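Local coordinates for aminopeptidase N family protein (Idiomarina loihiensis L2TR, PDB 4FGM) that probably acts as a zinc-dependent aminopeptidase of the M61 family, removing residues from the N-terminal end of peptides, at residues A[164-169]-A[239-244]; A[223-228]-A[243-248]; A[369-374]-A[502-507]; A[469-474]-A[485-490]. One frame throughout, in Å; residues are numbered along the deposited sequence.

Interaction 1. Residues A[164-169]-A[239-244]; sequences IDYPFL and HRNSTA
Asp165 meets His239 and Arg240 at the seam between the M61 N-terminal domain and the strand 242-248 end of the catalytic part; the core of the joint is a His-carboxylate hydrogen bond beside a salt bridge. CG of Asp165 stands anti to its backbone N (chi1 -164°), which sends the carboxylate toward the other segment. His239 ND1 donates to Asp165 OD1 at 2.6 Å, almost straight (176°) and in the plane of the imidazole, yet it arrives from above the carboxylate plane. The second oxygen, OD2, is gripped twice: by Arg240 NE at 2.7 Å on its anti side, and by Arg240 N at 3.0 Å on its syn side. Asp161 takes the arginine's NH2. The imidazole is packed tightly as well, because Pro167 CD lies over one face, 3.6 Å from the ring centroid, a CH-pi contact made tip to tip. Pro167 CG touches Ala244 CB more loosely, at 4.3 Å.

The side of Asn241 and Ser242 is looser and wet. Here Asn241 OD1 comes to the edge of the Tyr166 ring, while its ND2 bonds to Gly141 O. One water donates to Asp165 O and Asn241 OD1 and also bonds to Ser242 OG. His239 lies about 8 Å, side chain to side chain, from the zinc ligand His277. On the wet side a second water links the two segments, donating to Pro167 O at 2.7 Å and bonded to Ser242 OG.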
loop_
_atom_site.group_PDB
_atom_site.type_symbol
_atom_site.label_atom_id
_atom_site.label_comp_id
_atom_site.label_asym_id
_atom_site.label_seq_id
_atom_site.Cartn_x
_atom_site.Cartn_y
_atom_site.Cartn_z
ATOM N N ILE A 164 -11.626 -13.402 7.028
ATOM C CA ILE A 164 -10.393 -12.648 7.202
ATOM C C ILE A 164 -10.211 -11.513 6.200
ATOM O O ILE A 164 -9.134 -10.923 6.100
ATOM C CB ILE A 164 -9.172 -13.583 7.176
ATOM C CG1 ILE A 164 -9.063 -14.285 5.825
ATOM C CG2 ILE A 164 -9.305 -14.614 8.289
ATOM C CD1 ILE A 164 -7.810 -15.119 5.688
ATOM N N ASP A 165 -11.269 -11.195 5.462
ATOM C CA ASP A 165 -11.189 -10.106 4.509
ATOM C C ASP A 165 -12.125 -8.962 4.896
ATOM O O ASP A 165 -12.438 -8.093 4.083
ATOM C CB ASP A 165 -11.512 -10.585 3.095
ATOM C CG ASP A 165 -11.060 -9.593 2.042
ATOM O OD1 ASP A 165 -9.928 -9.071 2.193
ATOM O OD2 ASP A 165 -11.819 -9.338 1.075
ATOM N N TYR A 166 -12.588 -8.975 6.140
ATOM C CA TYR A 166 -13.454 -7.908 6.626
ATOM C C TYR A 166 -12.831 -7.315 7.880
ATOM O O TYR A 166 -12.988 -7.861 8.966
ATOM C CB TYR A 166 -14.864 -8.425 6.982
ATOM C CG TYR A 166 -15.666 -8.981 5.832
ATOM C CD1 TYR A 166 -15.987 -10.334 5.776
ATOM C CD2 TYR A 166 -16.119 -8.150 4.805
ATOM C CE1 TYR A 166 -16.740 -10.854 4.727
ATOM C CE2 TYR A 166 -16.874 -8.651 3.750
ATOM C CZ TYR A 166 -17.183 -10.008 3.714
ATOM O OH TYR A 166 -17.937 -10.518 2.674
ATOM N N PRO A 167 -12.082 -6.212 7.747
ATOM C CA PRO A 167 -11.492 -5.642 8.966
ATOM C C PRO A 167 -12.572 -4.926 9.770
ATOM O O PRO A 167 -13.628 -4.607 9.234
ATOM C CB PRO A 167 -10.427 -4.684 8.427
ATOM C CG PRO A 167 -10.979 -4.281 7.067
ATOM C CD PRO A 167 -11.491 -5.607 6.537
ATOM N N PHE A 168 -12.308 -4.694 11.052
ATOM C CA PHE A 168 -13.256 -4.012 11.936
ATOM C C PHE A 168 -12.600 -2.792 12.584
ATOM O O PHE A 168 -11.422 -2.825 12.956
ATOM C CB PHE A 168 -13.740 -4.943 13.066
ATOM C CG PHE A 168 -14.855 -5.878 12.678
ATOM C CD1 PHE A 168 -14.622 -6.953 11.822
ATOM C CD2 PHE A 168 -16.140 -5.692 13.187
ATOM C CE1 PHE A 168 -15.649 -7.844 11.490
ATOM C CE2 PHE A 168 -17.176 -6.575 12.862
ATOM C CZ PHE A 168 -16.932 -7.650 12.008
ATOM N N LEU A 169 -13.375 -1.722 12.723
ATOM C CA LEU A 169 -12.909 -0.491 13.351
ATOM C C LEU A 169 -13.964 -0.081 14.381
ATOM O O LEU A 169 -15.150 0.035 14.058
ATOM C CB LEU A 169 -12.737 0.617 12.301
ATOM C CG LEU A 169 -12.305 1.996 12.813
ATOM C CD1 LEU A 169 -11.021 1.859 13.625
ATOM C CD2 LEU A 169 -12.091 2.951 11.638
ATOM N N HIS A 239 -9.701 -4.574 0.429
ATOM C CA HIS A 239 -10.589 -5.680 0.775
ATOM C C HIS A 239 -11.759 -5.667 -0.210
ATOM O O HIS A 239 -12.000 -4.654 -0.883
ATOM C CB HIS A 239 -11.051 -5.549 2.229
ATOM C CG HIS A 239 -9.937 -5.705 3.213
ATOM N ND1 HIS A 239 -9.286 -6.904 3.414
ATOM C CD2 HIS A 239 -9.301 -4.797 3.992
ATOM C CE1 HIS A 239 -8.294 -6.729 4.271
ATOM N NE2 HIS A 239 -8.282 -5.459 4.637
ATOM N N ARG A 240 -12.471 -6.790 -0.310
ATOM C CA ARG A 240 -13.571 -6.908 -1.262
ATOM C C ARG A 240 -14.648 -5.835 -1.207
ATOM O O ARG A 240 -15.151 -5.435 -2.249
ATOM C CB ARG A 240 -14.202 -8.301 -1.183
ATOM C CG ARG A 240 -14.856 -8.669 0.131
ATOM C CD ARG A 240 -15.121 -10.162 0.155
ATOM N NE ARG A 240 -13.881 -10.919 0.310
ATOM C CZ ARG A 240 -13.798 -12.243 0.239
ATOM N NH1 ARG A 240 -14.886 -12.955 0.005
ATOM N NH2 ARG A 240 -12.637 -12.860 0.423
ATOM N N ASN A 241 -15.004 -5.347 -0.025
ATOM C CA ASN A 241 -16.025 -4.303 0.025
ATOM C C ASN A 241 -15.692 -3.218 1.053
ATOM O O ASN A 241 -16.567 -2.487 1.532
ATOM C CB ASN A 241 -17.406 -4.922 0.287
ATOM C CG ASN A 241 -17.586 -5.398 1.725
ATOM O OD1 ASN A 241 -16.613 -5.677 2.430
ATOM N ND2 ASN A 241 -18.849 -5.503 2.161
ATOM N N SER A 242 -14.403 -3.109 1.362
ATOM C CA SER A 242 -13.917 -2.118 2.316
ATOM C C SER A 242 -12.398 -2.005 2.220
ATOM O O SER A 242 -11.734 -2.762 1.499
ATOM C CB SER A 242 -14.274 -2.531 3.744
ATOM O OG SER A 242 -13.494 -3.642 4.145
ATOM N N THR A 243 -11.852 -1.051 2.959
ATOM C CA THR A 243 -10.415 -0.866 3.007
ATOM C C THR A 243 -10.074 -0.267 4.358
ATOM O O THR A 243 -10.877 0.456 4.945
ATOM C CB THR A 243 -9.899 0.061 1.868
ATOM O OG1 THR A 243 -8.469 0.150 1.943
ATOM C CG2 THR A 243 -10.497 1.453 1.975
ATOM N N ALA A 244 -8.896 -0.610 4.864
ATOM C CA ALA A 244 -8.428 -0.082 6.139
ATOM C C ALA A 244 -7.285 0.884 5.817
ATOM O O ALA A 244 -6.279 0.504 5.201
ATOM C CB ALA A 244 -7.939 -1.218 7.041
HETATM O O HOH W 1 -13.980 -6.065 2.975
HETATM O O HOH W 2 -14.604 -4.681 6.715
#

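Interaction 2. Residues A[223-228]-A[243-248]; sequences YTFLTM and TALLCS
Strands 223-228 and 243-248 run parallel, with Leu226 beside Ala244 and Thr227 beside Leu245. Five backbone hydrogen bonds join them. Leu226 N binds Thr243 O and Leu226 O takes Leu245 N at 2.7 Å; Met228 repeats the pattern with Leu245 O and Cys247 N, and Thr224 O receives Thr243 N. CA-H...O contacts lie between these bonds, among them Ala244 CA to Leu226 O at 3.4 Å.

Side-chain packing differs on the two faces. On the face of Phe225, Thr227, Thr243 and Leu245, CG2 of Thr243 rests 3.6 Å from Phe225 CD2, while OG1, anti to the backbone N (chi1 -177°), bonds to Leu237 O. Tyr223 OH approaches Thr243 CB to 3.2 Å, and Tyr223 CE1 sits over the centre of the Phe225 ring. An alanine in place of Tyr223 would probably open a gap beside Thr243 CB and CG2 and leave that face of the Phe225 ring without its cover. Farther along, Thr227 CG2 meets Cys247 SG at 3.7 Å. On the face of Leu226 and Met228, the selenomethionine CB touches Leu246 CD1 at 3.8 Å.

The pair lies inside a five-stranded mixed sheet, between strands 183-190 and 235-238. Helix 262-277, which bears the zinc ligands His273 and His277, covers the Phe225, Thr243 and Leu245 face, whereas strand 103-106 packs on Met228 and Ala244.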
loop_
_atom_site.group_PDB
_atom_site.type_symbol
_atom_site.label_atom_id
_atom_site.label_comp_id
_atom_site.label_asym_id
_atom_site.label_seq_id
_atom_site.Cartn_x
_atom_site.Cartn_y
_atom_site.Cartn_z
ATOM N N TYR A 223 -19.701 -0.173 0.114
ATOM C CA TYR A 223 -18.275 -0.066 0.378
ATOM C C TYR A 223 -17.961 0.906 1.512
ATOM O O TYR A 223 -18.592 1.960 1.632
ATOM C CB TYR A 223 -17.554 0.339 -0.907
ATOM C CG TYR A 223 -16.049 0.252 -0.828
ATOM C CD1 TYR A 223 -15.298 1.283 -0.265
ATOM C CD2 TYR A 223 -15.375 -0.862 -1.326
ATOM C CE1 TYR A 223 -13.914 1.209 -0.204
ATOM C CE2 TYR A 223 -13.989 -0.947 -1.265
ATOM C CZ TYR A 223 -13.264 0.096 -0.707
ATOM O OH TYR A 223 -11.890 0.041 -0.698
ATOM N N THR A 224 -16.982 0.546 2.340
ATOM C CA THR A 224 -16.610 1.377 3.480
ATOM C C THR A 224 -15.126 1.695 3.560
ATOM O O THR A 224 -14.280 0.799 3.477
ATOM C CB THR A 224 -16.966 0.699 4.813
ATOM O OG1 THR A 224 -18.204 -0.009 4.681
ATOM C CG2 THR A 224 -17.085 1.753 5.917
ATOM N N PHE A 225 -14.817 2.974 3.741
ATOM C CA PHE A 225 -13.429 3.409 3.876
ATOM C C PHE A 225 -13.151 3.551 5.372
ATOM O O PHE A 225 -13.509 4.566 5.973
ATOM C CB PHE A 225 -13.212 4.756 3.185
ATOM C CG PHE A 225 -13.266 4.694 1.684
ATOM C CD1 PHE A 225 -14.466 4.882 1.006
ATOM C CD2 PHE A 225 -12.113 4.456 0.947
ATOM C CE1 PHE A 225 -14.509 4.849 -0.398
ATOM C CE2 PHE A 225 -12.149 4.420 -0.443
ATOM C CZ PHE A 225 -13.349 4.612 -1.118
ATOM N N LEU A 226 -12.547 2.522 5.971
ATOM C CA LEU A 226 -12.238 2.535 7.403
ATOM C C LEU A 226 -10.935 3.300 7.597
ATOM O O LEU A 226 -9.867 2.851 7.172
ATOM C CB LEU A 226 -12.108 1.105 7.929
ATOM C CG LEU A 226 -13.309 0.205 7.625
ATOM C CD1 LEU A 226 -13.065 -1.187 8.214
ATOM C CD2 LEU A 226 -14.587 0.815 8.204
ATOM N N THR A 227 -11.024 4.445 8.262
ATOM C CA THR A 227 -9.860 5.295 8.430
ATOM C C THR A 227 -9.406 5.632 9.833
ATOM O O THR A 227 -10.159 6.192 10.624
ATOM C CB THR A 227 -10.084 6.637 7.691
ATOM O OG1 THR A 227 -10.490 6.372 6.344
ATOM C CG2 THR A 227 -8.809 7.465 7.671
HETATM N N MSE A 228 -8.157 5.291 10.128
HETATM C CA MSE A 228 -7.550 5.631 11.406
HETATM C C MSE A 228 -6.728 6.897 11.130
HETATM O O MSE A 228 -5.900 6.940 10.204
HETATM C CB MSE A 228 -6.648 4.502 11.902
HETATM C CG MSE A 228 -7.409 3.375 12.553
HETATM SE SE MSE A 228 -6.262 1.901 13.021
HETATM C CE MSE A 228 -5.966 1.219 11.233
ATOM N N THR A 243 -11.852 -1.051 2.959
ATOM C CA THR A 243 -10.415 -0.866 3.007
ATOM C C THR A 243 -10.074 -0.267 4.358
ATOM O O THR A 243 -10.877 0.456 4.945
ATOM C CB THR A 243 -9.899 0.061 1.868
ATOM O OG1 THR A 243 -8.469 0.150 1.943
ATOM C CG2 THR A 243 -10.497 1.453 1.975
ATOM N N ALA A 244 -8.896 -0.610 4.864
ATOM C CA ALA A 244 -8.428 -0.082 6.139
ATOM C C ALA A 244 -7.285 0.884 5.817
ATOM O O ALA A 244 -6.279 0.504 5.201
ATOM C CB ALA A 244 -7.939 -1.218 7.041
ATOM N N LEU A 245 -7.455 2.136 6.227
ATOM C CA LEU A 245 -6.461 3.166 5.968
ATOM C C LEU A 245 -5.905 3.793 7.233
ATOM O O LEU A 245 -6.604 3.933 8.234
ATOM C CB LEU A 245 -7.078 4.291 5.139
ATOM C CG LEU A 245 -7.921 3.949 3.913
ATOM C CD1 LEU A 245 -8.660 5.213 3.457
ATOM C CD2 LEU A 245 -7.023 3.379 2.807
ATOM N N LEU A 246 -4.638 4.175 7.174
ATOM C CA LEU A 246 -3.994 4.874 8.277
ATOM C C LEU A 246 -3.457 6.126 7.604
ATOM O O LEU A 246 -2.627 6.037 6.705
ATOM C CB LEU A 246 -2.838 4.067 8.858
ATOM C CG LEU A 246 -2.068 4.830 9.940
ATOM C CD1 LEU A 246 -2.989 5.124 11.121
ATOM C CD2 LEU A 246 -0.857 4.014 10.378
ATOM N N CYS A 247 -3.951 7.290 8.008
ATOM C CA CYS A 247 -3.494 8.529 7.392
ATOM C C CYS A 247 -3.160 9.616 8.397
ATOM O O CYS A 247 -3.537 9.547 9.564
ATOM C CB CYS A 247 -4.546 9.057 6.415
ATOM S SG CYS A 247 -5.977 9.754 7.226
ATOM N N SER A 248 -2.453 10.634 7.920
ATOM C CA SER A 248 -2.060 11.756 8.761
ATOM C C SER A 248 -3.200 12.755 8.845
ATOM O O SER A 248 -3.911 12.995 7.867
ATOM C CB SER A 248 -0.810 12.414 8.190
ATOM O OG SER A 248 0.233 11.462 8.099
#

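Interaction 3. Residues A[369-374]-A[502-507]; sequences APNSIV and NVYHDE
The Tyr504 ring and the Asn371 amide are the flat groups that carry this contact. Pro370 CB comes obliquely on to the tyrosine ring, 3.4 Å from Tyr504 CE1, and the proline and tyrosine side chains cross at about a right angle. Arg342 makes a cation-pi contact with the same ring. The Asn371 amide is used at both ends. Its ND2 donates to Val503 O at 3.1 Å, the acceptor lying close to the amide plane; its OD1 receives His505 N at 2.9 Å, nearly straight (174°) at the hydrogen, but from well above the carbonyl plane. CG of Asn371 is anti to the carbonyl carbon (chi1 -52°), directed at the other segment. Two bonds to backbone groups two residues apart fix the rotation of the amide, and Asn368 OD1 takes a further hydrogen bond from ND2. His505 CB packs 3.6 Å from Asn371 OD1, while the imidazole leads away.

The backbone gripped by Asn371 is leaving strand 497-503 and entering a type II turn from Tyr504 to Glu507, which places Glu507 at the N-cap of helix 508-512. Glu507 also pairs with Arg342, the cation that meets Tyr504. This is an interdomain surface contact: a short, weakly bonded helix of the M61 aminopeptidase part meets the strand-turn-helix connection of what is probably the PDZ domain.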
loop_
_atom_site.group_PDB
_atom_site.type_symbol
_atom_site.label_atom_id
_atom_site.label_comp_id
_atom_site.label_asym_id
_atom_site.label_seq_id
_atom_site.Cartn_x
_atom_site.Cartn_y
_atom_site.Cartn_z
ATOM N N ALA A 369 18.462 -0.508 -0.847
ATOM C CA ALA A 369 17.383 -0.723 -1.806
ATOM C C ALA A 369 17.569 -0.020 -3.158
ATOM O O ALA A 369 17.473 -0.657 -4.208
ATOM C CB ALA A 369 16.051 -0.313 -1.188
ATOM N N PRO A 370 17.854 1.298 -3.149
ATOM C CA PRO A 370 18.035 2.026 -4.413
ATOM C C PRO A 370 19.164 1.490 -5.293
ATOM O O PRO A 370 19.187 1.753 -6.496
ATOM C CB PRO A 370 18.302 3.464 -3.959
ATOM C CG PRO A 370 17.696 3.532 -2.589
ATOM C CD PRO A 370 18.049 2.196 -1.996
ATOM N N ASN A 371 20.089 0.737 -4.699
ATOM C CA ASN A 371 21.222 0.182 -5.444
ATOM C C ASN A 371 21.039 -1.273 -5.875
ATOM O O ASN A 371 21.795 -1.774 -6.713
ATOM C CB ASN A 371 22.502 0.218 -4.599
ATOM C CG ASN A 371 22.800 1.583 -4.016
ATOM O OD1 ASN A 371 22.832 2.590 -4.729
ATOM N ND2 ASN A 371 23.044 1.619 -2.709
ATOM N N SER A 372 20.044 -1.956 -5.315
ATOM C CA SER A 372 19.882 -3.378 -5.608
ATOM C C SER A 372 18.517 -3.908 -6.016
ATOM O O SER A 372 18.414 -5.066 -6.414
ATOM C CB SER A 372 20.377 -4.185 -4.404
ATOM O OG SER A 372 19.667 -3.810 -3.229
ATOM N N ILE A 373 17.471 -3.100 -5.904
ATOM C CA ILE A 373 16.146 -3.573 -6.293
ATOM C C ILE A 373 15.394 -2.514 -7.076
ATOM O O ILE A 373 15.838 -1.373 -7.193
ATOM C CB ILE A 373 15.276 -3.975 -5.067
ATOM C CG1 ILE A 373 14.843 -2.733 -4.297
ATOM C CG2 ILE A 373 16.046 -4.922 -4.154
ATOM C CD1 ILE A 373 13.840 -3.028 -3.196
ATOM N N VAL A 374 14.255 -2.901 -7.634
ATOM C CA VAL A 374 13.434 -1.963 -8.381
ATOM C C VAL A 374 12.025 -2.072 -7.804
ATOM O O VAL A 374 11.653 -3.115 -7.276
ATOM C CB VAL A 374 13.440 -2.295 -9.894
ATOM C CG1 VAL A 374 12.695 -3.600 -10.158
ATOM C CG2 VAL A 374 12.832 -1.136 -10.680
ATOM N N ASN A 502 20.472 6.767 2.988
ATOM C CA ASN A 502 20.870 5.915 1.866
ATOM C C ASN A 502 22.097 6.480 1.161
ATOM O O ASN A 502 22.230 7.696 1.018
ATOM C CB ASN A 502 19.755 5.818 0.821
ATOM C CG ASN A 502 18.395 5.600 1.433
ATOM O OD1 ASN A 502 17.738 6.547 1.867
ATOM N ND2 ASN A 502 17.966 4.345 1.485
ATOM N N VAL A 503 22.995 5.610 0.719
ATOM C CA VAL A 503 24.159 6.080 -0.013
ATOM C C VAL A 503 24.114 5.431 -1.393
ATOM O O VAL A 503 24.138 4.203 -1.509
ATOM C CB VAL A 503 25.469 5.723 0.706
ATOM C CG1 VAL A 503 26.669 6.136 -0.163
ATOM C CG2 VAL A 503 25.529 6.440 2.064
ATOM N N TYR A 504 24.019 6.262 -2.432
ATOM C CA TYR A 504 23.941 5.777 -3.806
ATOM C C TYR A 504 25.281 5.328 -4.338
ATOM O O TYR A 504 26.273 6.059 -4.289
ATOM C CB TYR A 504 23.352 6.859 -4.717
ATOM C CG TYR A 504 21.906 7.151 -4.397
ATOM C CD1 TYR A 504 20.888 6.301 -4.827
ATOM C CD2 TYR A 504 21.557 8.259 -3.633
ATOM C CE1 TYR A 504 19.551 6.552 -4.502
ATOM C CE2 TYR A 504 20.231 8.520 -3.302
ATOM C CZ TYR A 504 19.234 7.663 -3.740
ATOM O OH TYR A 504 17.925 7.921 -3.414
ATOM N N HIS A 505 25.288 4.110 -4.862
ATOM C CA HIS A 505 26.488 3.502 -5.409
ATOM C C HIS A 505 27.256 4.381 -6.394
ATOM O O HIS A 505 26.668 5.047 -7.239
ATOM C CB HIS A 505 26.122 2.193 -6.095
ATOM C CG HIS A 505 27.308 1.398 -6.531
ATOM N ND1 HIS A 505 28.167 0.802 -5.636
ATOM C CD2 HIS A 505 27.786 1.115 -7.766
ATOM C CE1 HIS A 505 29.127 0.181 -6.301
ATOM N NE2 HIS A 505 28.919 0.357 -7.593
ATOM N N ASP A 506 28.579 4.367 -6.266
ATOM C CA ASP A 506 29.480 5.110 -7.145
ATOM C C ASP A 506 29.366 6.636 -7.157
ATOM O O ASP A 506 29.922 7.285 -8.034
ATOM C CB ASP A 506 29.347 4.578 -8.578
ATOM C CG ASP A 506 30.583 4.845 -9.414
ATOM O OD1 ASP A 506 31.693 4.553 -8.930
ATOM O OD2 ASP A 506 30.447 5.337 -10.553
ATOM N N GLU A 507 28.659 7.216 -6.195
ATOM C CA GLU A 507 28.543 8.672 -6.158
ATOM C C GLU A 507 29.429 9.312 -5.070
ATOM O O GLU A 507 30.211 8.616 -4.418
ATOM C CB GLU A 507 27.066 9.069 -6.037
ATOM C CG GLU A 507 26.297 8.730 -7.321
ATOM C CD GLU A 507 24.864 9.234 -7.339
ATOM O OE1 GLU A 507 24.566 10.231 -6.653
ATOM O OE2 GLU A 507 24.036 8.639 -8.064
#

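Interaction 4. Residues A[469-474]-A[485-490]; sequences VDDNSV and VNFGAK
Asp471 OD1 accepts two backbone N-H groups, Gly488 N at 2.8 Å and Ala489 N at 3.3 Å, both arriving from the same face of the carboxylate plane. The run Asn486 to Ala489 leads into strand 489-494 and resembles the carboxylate-binding loop of PDZ domains, so the aspartate probably sits where such a loop holds a peptide's terminal carboxylate. Gly488 N comes on the syn side, and Ala489 N stands steeply above the plane. The other oxygen, OD2, uses its syn lone pair for Phe487 N at 2.9 Å. CG of Asp471 lies anti to its carbonyl carbon (chi1 -73°), directing the carboxylate into this nest of three amides. An alanine at Asp471 would probably leave the N-H groups of Phe487, Gly488 and Ala489 without their acceptor and the loop freer to move.

Asn486 CB packs 3.3 Å from OD1 of the aspartate, and the Phe487 ring presents its edge to OD2, with CD2 at 3.5 Å. The Phe487 ring itself reaches the strand 519-523 residues Ile520 and Ile523. Gly488 has positive phi (76°), a backbone shape that favours glycine.

Asp471 is carried by a type I turn from Asp470 to Ser473, braced by Ser473 OG donating to Asp470 OD2 at 2.7 Å. Beyond it, Asn472 OD1 accepts Tyr491 N and lies 3.2 Å from Lys490 CA.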
loop_
_atom_site.group_PDB
_atom_site.type_symbol
_atom_site.label_atom_id
_atom_site.label_comp_id
_atom_site.label_asym_id
_atom_site.label_seq_id
_atom_site.Cartn_x
_atom_site.Cartn_y
_atom_site.Cartn_z
ATOM N N VAL A 469 17.024 20.264 -5.825
ATOM C CA VAL A 469 17.529 21.320 -4.953
ATOM C C VAL A 469 18.442 20.759 -3.862
ATOM O O VAL A 469 19.268 21.479 -3.299
ATOM C CB VAL A 469 16.368 22.149 -4.329
ATOM C CG1 VAL A 469 15.450 22.657 -5.446
ATOM C CG2 VAL A 469 15.598 21.323 -3.315
ATOM N N ASP A 470 18.271 19.475 -3.559
ATOM C CA ASP A 470 19.094 18.785 -2.565
ATOM C C ASP A 470 18.902 17.274 -2.721
ATOM O O ASP A 470 18.026 16.831 -3.463
ATOM C CB ASP A 470 18.761 19.243 -1.129
ATOM C CG ASP A 470 17.392 18.775 -0.646
ATOM O OD1 ASP A 470 16.950 19.249 0.419
ATOM O OD2 ASP A 470 16.761 17.929 -1.309
ATOM N N ASP A 471 19.730 16.492 -2.038
ATOM C CA ASP A 471 19.680 15.037 -2.111
ATOM C C ASP A 471 18.330 14.414 -1.758
ATOM O O ASP A 471 18.016 13.313 -2.215
ATOM C CB ASP A 471 20.750 14.440 -1.191
ATOM C CG ASP A 471 22.159 14.614 -1.731
ATOM O OD1 ASP A 471 22.543 13.856 -2.651
ATOM O OD2 ASP A 471 22.881 15.507 -1.235
ATOM N N ASN A 472 17.538 15.110 -0.948
ATOM C CA ASN A 472 16.249 14.586 -0.511
ATOM C C ASN A 472 15.039 15.159 -1.241
ATOM O O ASN A 472 13.905 14.979 -0.795
ATOM C CB ASN A 472 16.077 14.844 0.988
ATOM C CG ASN A 472 17.318 14.517 1.784
ATOM O OD1 ASN A 472 17.828 13.396 1.740
ATOM N ND2 ASN A 472 17.812 15.501 2.528
ATOM N N SER A 473 15.268 15.835 -2.361
ATOM C CA SER A 473 14.168 16.448 -3.094
ATOM C C SER A 473 13.971 15.963 -4.516
ATOM O O SER A 473 13.572 16.741 -5.376
ATOM C CB SER A 473 14.333 17.972 -3.112
ATOM O OG SER A 473 14.136 18.529 -1.824
ATOM N N VAL A 474 14.243 14.693 -4.778
ATOM C CA VAL A 474 14.050 14.179 -6.131
ATOM C C VAL A 474 12.556 14.237 -6.446
ATOM O O VAL A 474 11.781 13.408 -5.970
ATOM C CB VAL A 474 14.560 12.721 -6.263
ATOM C CG1 VAL A 474 14.409 12.241 -7.693
ATOM C CG2 VAL A 474 16.019 12.641 -5.843
ATOM N N VAL A 485 26.191 20.619 -6.628
ATOM C CA VAL A 485 26.795 19.390 -6.102
ATOM C C VAL A 485 25.847 18.714 -5.121
ATOM O O VAL A 485 24.886 19.338 -4.642
ATOM C CB VAL A 485 28.110 19.674 -5.322
ATOM C CG1 VAL A 485 29.083 20.416 -6.211
ATOM C CG2 VAL A 485 27.806 20.514 -4.065
ATOM N N ASN A 486 26.071 17.427 -4.871
ATOM C CA ASN A 486 25.271 16.712 -3.882
ATOM C C ASN A 486 25.991 15.467 -3.389
ATOM O O ASN A 486 26.934 14.977 -4.008
ATOM C CB ASN A 486 23.854 16.373 -4.387
ATOM C CG ASN A 486 23.831 15.314 -5.454
ATOM O OD1 ASN A 486 24.836 14.684 -5.758
ATOM N ND2 ASN A 486 22.659 15.106 -6.027
ATOM N N PHE A 487 25.563 14.973 -2.241
ATOM C CA PHE A 487 26.194 13.815 -1.644
ATOM C C PHE A 487 26.013 12.534 -2.406
ATOM O O PHE A 487 26.892 11.675 -2.392
ATOM C CB PHE A 487 25.658 13.604 -0.230
ATOM C CG PHE A 487 26.171 14.596 0.760
ATOM C CD1 PHE A 487 27.469 14.503 1.238
ATOM C CD2 PHE A 487 25.350 15.613 1.232
ATOM C CE1 PHE A 487 27.944 15.415 2.169
ATOM C CE2 PHE A 487 25.818 16.530 2.164
ATOM C CZ PHE A 487 27.112 16.428 2.635
ATOM N N GLY A 488 24.886 12.409 -3.089
ATOM C CA GLY A 488 24.606 11.162 -3.765
ATOM C C GLY A 488 24.186 10.269 -2.603
ATOM O O GLY A 488 24.552 9.096 -2.523
ATOM N N ALA A 489 23.424 10.859 -1.684
ATOM C CA ALA A 489 22.944 10.167 -0.498
ATOM C C ALA A 489 21.785 10.914 0.156
ATOM O O ALA A 489 21.777 12.145 0.216
ATOM C CB ALA A 489 24.090 10.010 0.511
ATOM N N LYS A 490 20.805 10.172 0.651
ATOM C CA LYS A 490 19.678 10.799 1.326
ATOM C C LYS A 490 20.044 10.970 2.797
ATOM O O LYS A 490 20.833 10.201 3.337
ATOM C CB LYS A 490 18.419 9.943 1.198
ATOM C CG LYS A 490 17.738 10.018 -0.158
ATOM C CD LYS A 490 16.465 9.197 -0.161
ATOM C CE LYS A 490 15.516 9.656 0.934
ATOM N NZ LYS A 490 14.326 8.772 1.044
#

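How the interactions relate
Interactions 1 and 2 are buried and share Thr243 and Ala244 on strand 242-248: interaction 1 fastens its start to the N-terminal domain through charge and water, whereas interaction 2 builds the same strand into the sheet by regular backbone bonds and apolar packing. Interactions 3 and 4 lie far off, with centres 33 to 39 Å from those two: interaction 4 within the probable PDZ domain, interaction 3 where that domain meets the catalytic part. They adjoin through strands 489-494 and 497-503, where Asn502 O meets Lys490 N at 2.9 Å. Both rest on one polar side chain reading backbone groups, yet interaction 4 is buried and interaction 3 lies at the surface.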